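Long-range contacts in Cow rumen GH26 endo-mannanase (Metagenome, PDB 6UEH), which is an endo-beta-1,4-mannanase of glycoside hydrolase family 26, probably cleaving internal mannosidic bonds of mannans such as galactomannan, and carries an additional CBM6-type domain: residues A[168-173]-A[444-449]; A[430-435]-A[468-473]. One frame throughout, in Å; residues are numbered along the deposited sequence.

Contact 1 (A[168-173]-A[444-449]); sequences KIISGQ and AWLYFC
The Phe448 ring fills a hollow between Ile169 and the backbone at Ser171. Ser171 CA rests over one ring face in a CH-pi contact, 3.8 Å from the ring centroid, and Ile170 O lies above the same face toward the rim. Ile169 meets the ring edge instead, CD1 lying near its plane 3.7 Å from Phe448 CD2, with the two side chains crossing at about a right angle. Phe448 CG stands between its own backbone N and carbonyl carbon (chi1 61°), and the ring lies with one face against the Ile170-Ser171 backbone. Ile169 is a second bump: its CG1 presses to 3.2 Å from Trp445 O, while CD1 also touches Trp445 CB. On another side Ile170 and Leu446 lie side by side, pointing the same way, and Ile170 CB packs on Tyr447 CB at 3.7 Å. Two backbone bonds pin the parallel run: Ile170 N gives to Leu446 O at 2.9 Å, and Phe448 N gives to Ile170 O at 3.1 Å, the N lying nearly in line with the C=O bond (168° at the oxygen). Gly172 has no CB to collide with Phe448 O, which comes to 3.0 Å from Gly172 N at an angle too poor for a hydrogen bond. A water spans Lys168 O and Ala444 O at the other end. In the (beta/alpha)8 barrel, strand 169-174 stands between strands 202-206 and 476-477, and the loop 444-449, following helix 435-441, lays Trp445 and Tyr447 against strand 423-429; Tyr447 OH bonds to Glu360 on strand 357-362.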
loop_
_atom_site.group_PDB
_atom_site.type_symbol
_atom_site.label_atom_id
_atom_site.label_comp_id
_atom_site.label_asym_id
_atom_site.label_seq_id
_atom_site.Cartn_x
_atom_site.Cartn_y
_atom_site.Cartn_z
ATOM N N LYS A 168 -12.957 1.006 -10.252
ATOM C CA LYS A 168 -12.404 -0.239 -10.778
ATOM C C LYS A 168 -11.068 -0.561 -10.121
ATOM O O LYS A 168 -10.518 0.254 -9.378
ATOM C CB LYS A 168 -12.197 -0.150 -12.296
ATOM C CG LYS A 168 -13.380 0.370 -13.099
ATOM C CD LYS A 168 -14.418 -0.710 -13.319
ATOM C CE LYS A 168 -15.519 -0.227 -14.248
ATOM N NZ LYS A 168 -16.507 -1.304 -14.518
ATOM N N ILE A 169 -10.551 -1.752 -10.404
ATOM C CA ILE A 169 -9.155 -2.058 -10.126
ATOM C C ILE A 169 -8.507 -2.518 -11.435
ATOM O O ILE A 169 -9.105 -3.257 -12.217
ATOM C CB ILE A 169 -8.992 -3.123 -9.009
ATOM C CG1 ILE A 169 -7.524 -3.229 -8.583
ATOM C CG2 ILE A 169 -9.545 -4.479 -9.443
ATOM C CD1 ILE A 169 -7.301 -4.050 -7.330
ATOM N N ILE A 170 -7.295 -2.042 -11.691
ATOM C CA ILE A 170 -6.617 -2.342 -12.946
ATOM C C ILE A 170 -5.725 -3.571 -12.799
ATOM O O ILE A 170 -4.947 -3.663 -11.857
ATOM C CB ILE A 170 -5.778 -1.140 -13.417
ATOM C CG1 ILE A 170 -6.655 0.112 -13.490
ATOM C CG2 ILE A 170 -5.123 -1.429 -14.763
ATOM C CD1 ILE A 170 -5.900 1.378 -13.809
ATOM N N SER A 171 -5.839 -4.517 -13.723
ATOM C CA SER A 171 -5.009 -5.717 -13.660
ATOM C C SER A 171 -3.556 -5.411 -14.020
ATOM O O SER A 171 -3.277 -4.526 -14.826
ATOM C CB SER A 171 -5.563 -6.808 -14.583
ATOM O OG SER A 171 -5.699 -6.338 -15.910
ATOM N N GLY A 172 -2.634 -6.148 -13.411
ATOM C CA GLY A 172 -1.221 -5.946 -13.666
ATOM C C GLY A 172 -0.410 -7.207 -13.457
ATOM O O GLY A 172 -0.865 -8.146 -12.805
ATOM N N GLN A 173 0.798 -7.227 -14.013
ATOM C CA GLN A 173 1.682 -8.381 -13.890
ATOM C C GLN A 173 3.133 -7.989 -14.131
ATOM O O GLN A 173 3.445 -7.323 -15.117
ATOM C CB GLN A 173 1.275 -9.483 -14.873
ATOM C CG GLN A 173 2.185 -10.704 -14.838
ATOM C CD GLN A 173 2.164 -11.402 -13.490
ATOM O OE1 GLN A 173 1.097 -11.653 -12.926
ATOM N NE2 GLN A 173 3.342 -11.710 -12.962
ATOM N N ALA A 444 -10.291 0.267 -2.355
ATOM C CA ALA A 444 -10.187 0.862 -3.685
ATOM C C ALA A 444 -8.765 0.924 -4.239
ATOM O O ALA A 444 -8.407 1.905 -4.897
ATOM C CB ALA A 444 -10.792 2.263 -3.668
ATOM N N TRP A 445 -7.968 -0.114 -3.985
ATOM C CA TRP A 445 -6.639 -0.232 -4.587
ATOM C C TRP A 445 -6.714 0.058 -6.082
ATOM O O TRP A 445 -7.539 -0.528 -6.783
ATOM C CB TRP A 445 -6.051 -1.631 -4.375
ATOM C CG TRP A 445 -5.974 -2.098 -2.949
ATOM C CD1 TRP A 445 -6.829 -2.957 -2.323
ATOM C CD2 TRP A 445 -4.971 -1.755 -1.983
ATOM N NE1 TRP A 445 -6.426 -3.164 -1.024
ATOM C CE2 TRP A 445 -5.287 -2.438 -0.791
ATOM C CE3 TRP A 445 -3.838 -0.935 -2.009
ATOM C CZ2 TRP A 445 -4.515 -2.322 0.365
ATOM C CZ3 TRP A 445 -3.071 -0.823 -0.863
ATOM C CH2 TRP A 445 -3.413 -1.513 0.308
ATOM N N LEU A 446 -5.866 0.964 -6.560
ATOM C CA LEU A 446 -5.900 1.386 -7.963
ATOM C C LEU A 446 -5.601 0.243 -8.925
ATOM O O LEU A 446 -6.267 0.098 -9.951
ATOM C CB LEU A 446 -4.907 2.526 -8.204
ATOM C CG LEU A 446 -4.716 2.946 -9.664
ATOM C CD1 LEU A 446 -6.033 3.424 -10.274
ATOM C CD2 LEU A 446 -3.643 4.019 -9.778
ATOM N N TYR A 447 -4.585 -0.553 -8.606
ATOM C CA TYR A 447 -4.265 -1.723 -9.416
ATOM C C TYR A 447 -3.628 -2.826 -8.574
ATOM O O TYR A 447 -3.278 -2.605 -7.413
ATOM C CB TYR A 447 -3.356 -1.338 -10.596
ATOM C CG TYR A 447 -1.908 -0.980 -10.279
ATOM C CD1 TYR A 447 -0.921 -1.961 -10.218
ATOM C CD2 TYR A 447 -1.520 0.342 -10.103
ATOM C CE1 TYR A 447 0.403 -1.637 -9.955
ATOM C CE2 TYR A 447 -0.196 0.676 -9.841
ATOM C CZ TYR A 447 0.761 -0.317 -9.768
ATOM O OH TYR A 447 2.078 0.012 -9.510
ATOM N N PHE A 448 -3.514 -4.019 -9.152
ATOM C CA PHE A 448 -2.787 -5.111 -8.511
ATOM C C PHE A 448 -1.694 -5.610 -9.445
ATOM O O PHE A 448 -1.735 -5.351 -10.647
ATOM C CB PHE A 448 -3.725 -6.262 -8.108
ATOM C CG PHE A 448 -4.461 -6.911 -9.261
ATOM C CD1 PHE A 448 -3.823 -7.813 -10.100
ATOM C CD2 PHE A 448 -5.809 -6.658 -9.466
ATOM C CE1 PHE A 448 -4.504 -8.419 -11.145
ATOM C CE2 PHE A 448 -6.498 -7.264 -10.502
ATOM C CZ PHE A 448 -5.846 -8.146 -11.341
ATOM N N CYS A 449 -0.724 -6.329 -8.891
ATOM C CA CYS A 449 0.410 -6.789 -9.678
ATOM C C CYS A 449 1.178 -7.898 -8.969
ATOM O O CYS A 449 2.044 -7.623 -8.139
ATOM C CB CYS A 449 1.349 -5.619 -9.985
ATOM S SG CYS A 449 2.702 -6.015 -11.116
HETATM O O HOH W 1 -9.559 2.027 -7.587
#

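Contact 2 (A[430-435]-A[468-473])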
loop_
_atom_site.group_PDB
_atom_site.type_symbol
_atom_site.label_atom_id
_atom_site.label_comp_id
_atom_site.label_asym_id
_atom_site.label_seq_id
_atom_site.Cartn_x
_atom_site.Cartn_y
_atom_site.Cartn_z
ATOM N N ASP A 430 1.656 -11.271 -3.586
ATOM C CA ASP A 430 1.570 -12.680 -3.926
ATOM C C ASP A 430 0.137 -12.910 -4.378
ATOM O O ASP A 430 -0.158 -12.807 -5.566
ATOM C CB ASP A 430 1.978 -13.601 -2.758
ATOM C CG ASP A 430 1.567 -13.068 -1.395
ATOM O OD1 ASP A 430 0.609 -12.274 -1.313
ATOM O OD2 ASP A 430 2.208 -13.464 -0.395
ATOM N N SER A 431 -0.756 -13.172 -3.430
ATOM C CA SER A 431 -2.163 -13.354 -3.756
ATOM C C SER A 431 -2.827 -12.045 -4.175
ATOM O O SER A 431 -2.641 -11.011 -3.537
ATOM C CB SER A 431 -2.925 -13.950 -2.565
ATOM O OG SER A 431 -2.532 -15.289 -2.318
ATOM N N ILE A 432 -3.593 -12.096 -5.260
ATOM C CA ILE A 432 -4.521 -11.016 -5.578
ATOM C C ILE A 432 -5.731 -11.171 -4.668
ATOM O O ILE A 432 -6.269 -12.271 -4.549
ATOM C CB ILE A 432 -4.975 -11.053 -7.047
ATOM C CG1 ILE A 432 -3.770 -11.057 -7.990
ATOM C CG2 ILE A 432 -5.906 -9.884 -7.354
ATOM C CD1 ILE A 432 -4.125 -11.440 -9.407
ATOM N N PRO A 433 -6.159 -10.079 -4.014
ATOM C CA PRO A 433 -7.347 -10.163 -3.156
ATOM C C PRO A 433 -8.577 -10.664 -3.916
ATOM O O PRO A 433 -8.650 -10.505 -5.136
ATOM C CB PRO A 433 -7.547 -8.719 -2.686
ATOM C CG PRO A 433 -6.188 -8.105 -2.770
ATOM C CD PRO A 433 -5.528 -8.748 -3.959
ATOM N N GLY A 434 -9.514 -11.274 -3.196
ATOM C CA GLY A 434 -10.763 -11.715 -3.788
ATOM C C GLY A 434 -11.541 -10.516 -4.287
ATOM O O GLY A 434 -11.649 -9.505 -3.593
ATOM N N VAL A 435 -12.082 -10.624 -5.496
ATOM C CA VAL A 435 -12.744 -9.491 -6.125
ATOM C C VAL A 435 -13.999 -9.089 -5.345
ATOM O O VAL A 435 -14.345 -7.910 -5.285
ATOM C CB VAL A 435 -13.094 -9.791 -7.605
ATOM C CG1 VAL A 435 -14.176 -10.862 -7.719
ATOM C CG2 VAL A 435 -13.509 -8.517 -8.324
ATOM N N LYS A 468 -9.625 -16.307 -12.881
ATOM C CA LYS A 468 -10.654 -16.183 -13.904
ATOM C C LYS A 468 -11.783 -15.269 -13.439
ATOM O O LYS A 468 -12.307 -14.469 -14.217
ATOM C CB LYS A 468 -11.208 -17.559 -14.282
ATOM C CG LYS A 468 -10.193 -18.461 -14.963
ATOM C CD LYS A 468 -10.825 -19.752 -15.455
ATOM C CE LYS A 468 -11.379 -20.568 -14.303
ATOM N NZ LYS A 468 -11.948 -21.868 -14.766
ATOM N N GLU A 469 -12.145 -15.379 -12.166
ATOM C CA GLU A 469 -13.249 -14.588 -11.636
ATOM C C GLU A 469 -12.939 -13.093 -11.642
ATOM O O GLU A 469 -13.766 -12.291 -12.072
ATOM C CB GLU A 469 -13.613 -15.038 -10.219
ATOM C CG GLU A 469 -14.826 -14.312 -9.666
ATOM C CD GLU A 469 -15.381 -14.949 -8.406
ATOM O OE1 GLU A 469 -14.761 -15.904 -7.888
ATOM O OE2 GLU A 469 -16.444 -14.489 -7.936
ATOM N N ILE A 470 -11.755 -12.708 -11.175
ATOM C CA ILE A 470 -11.447 -11.283 -11.109
ATOM C C ILE A 470 -11.104 -10.730 -12.491
ATOM O O ILE A 470 -11.513 -9.626 -12.827
ATOM C CB ILE A 470 -10.299 -10.973 -10.108
ATOM C CG1 ILE A 470 -10.125 -9.459 -9.957
ATOM C CG2 ILE A 470 -8.989 -11.645 -10.520
ATOM C CD1 ILE A 470 -9.322 -9.047 -8.742
ATOM N N TYR A 471 -10.395 -11.500 -13.308
ATOM C CA TYR A 471 -10.004 -11.016 -14.630
ATOM C C TYR A 471 -11.198 -10.832 -15.568
ATOM O O TYR A 471 -11.148 -10.011 -16.484
ATOM C CB TYR A 471 -8.979 -11.957 -15.265
ATOM C CG TYR A 471 -7.553 -11.475 -15.110
ATOM C CD1 TYR A 471 -6.997 -10.592 -16.029
ATOM C CD2 TYR A 471 -6.766 -11.895 -14.044
ATOM C CE1 TYR A 471 -5.695 -10.143 -15.894
ATOM C CE2 TYR A 471 -5.459 -11.450 -13.899
ATOM C CZ TYR A 471 -4.932 -10.573 -14.828
ATOM O OH TYR A 471 -3.638 -10.126 -14.695
ATOM N N THR A 472 -12.272 -11.586 -15.342
ATOM C CA THR A 472 -13.468 -11.444 -16.172
ATOM C C THR A 472 -14.545 -10.630 -15.464
ATOM O O THR A 472 -15.683 -10.546 -15.931
ATOM C CB THR A 472 -14.059 -12.810 -16.572
ATOM O OG1 THR A 472 -14.587 -13.469 -15.413
ATOM C CG2 THR A 472 -12.993 -13.685 -17.218
ATOM N N SER A 473 -14.180 -10.029 -14.336
ATOM C CA SER A 473 -15.101 -9.199 -13.570
ATOM C C SER A 473 -15.239 -7.805 -14.174
ATOM O O SER A 473 -14.276 -7.257 -14.709
ATOM C CB SER A 473 -14.634 -9.089 -12.118
ATOM O OG SER A 473 -15.418 -8.150 -11.404
#
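Lys468 O, in the last turn of helix 464-471, is gripped twice by Thr472: OG1 donates to it at 2.8 Å and the backbone N at 3.1 Å, from opposite faces of the carbonyl plane. This closes one of the outer helices of the (beta/alpha)8 barrel, and Ser473 N then turns back to Ile470 O as the chain leaves the helix. The facing segment comes from the loop after strand 423-429, with Gly434 as N-cap and Val435 as first residue of helix 435-441. No hydrogen bond joins the two segments; the contact is mainly apolar. Val435 and Ile470 carry it, sliding past each other in opposite directions with Val435 CB 3.8 Å from Ile470 CG1. Ile470 CG1 is anti to the backbone N (chi1 -174°), and CD1 beyond it meets Ile432 CG2 at 3.8 Å, the two side chains crossing obliquely; Pro433 O is close to the same methyl. The two branches of Val435 part company: CG1 leans on the methylene CG of Glu469, 4.0 Å away, and CG2 turns to Ser473. Farther out, Glu469 OE2 lies close to Asp436 OD2, a pairing of like charges that might raise the affinity of either carboxylate for a proton. Tyr471 packs on Ile192 and Thr196 of helix 187-196, so this helix end is wedged between two parts of the barrel's outer layer. Ser473 OG, anti to its backbone N and bonded to Tyr475 N, still lies against the branched side chain opposite, 3.6 Å from Val435 CG2.

Overall arrangement
Both contacts lie in the GH26 barrel, their centres about 10 Å apart, whereas the calcium ion belongs to the CBM6-type region. Along the chain the segments alternate, 168-173, 430-435, 444-449, 468-473, so the two contacts interlock. Contact 1 ties the first barrel strand to the loop beyond helix 435-441; contact 2 joins the start of that helix to the end of helix 464-471. Phe448 bridges them, CE1 3.5 Å from Ile432 CD1 and CE2 3.8 Å from Ile470 CD1, and Ser171 CB also touches Tyr471 CE1. Together they knit the barrel's early and late parts where strands 169-174 and 476-477 adjoin.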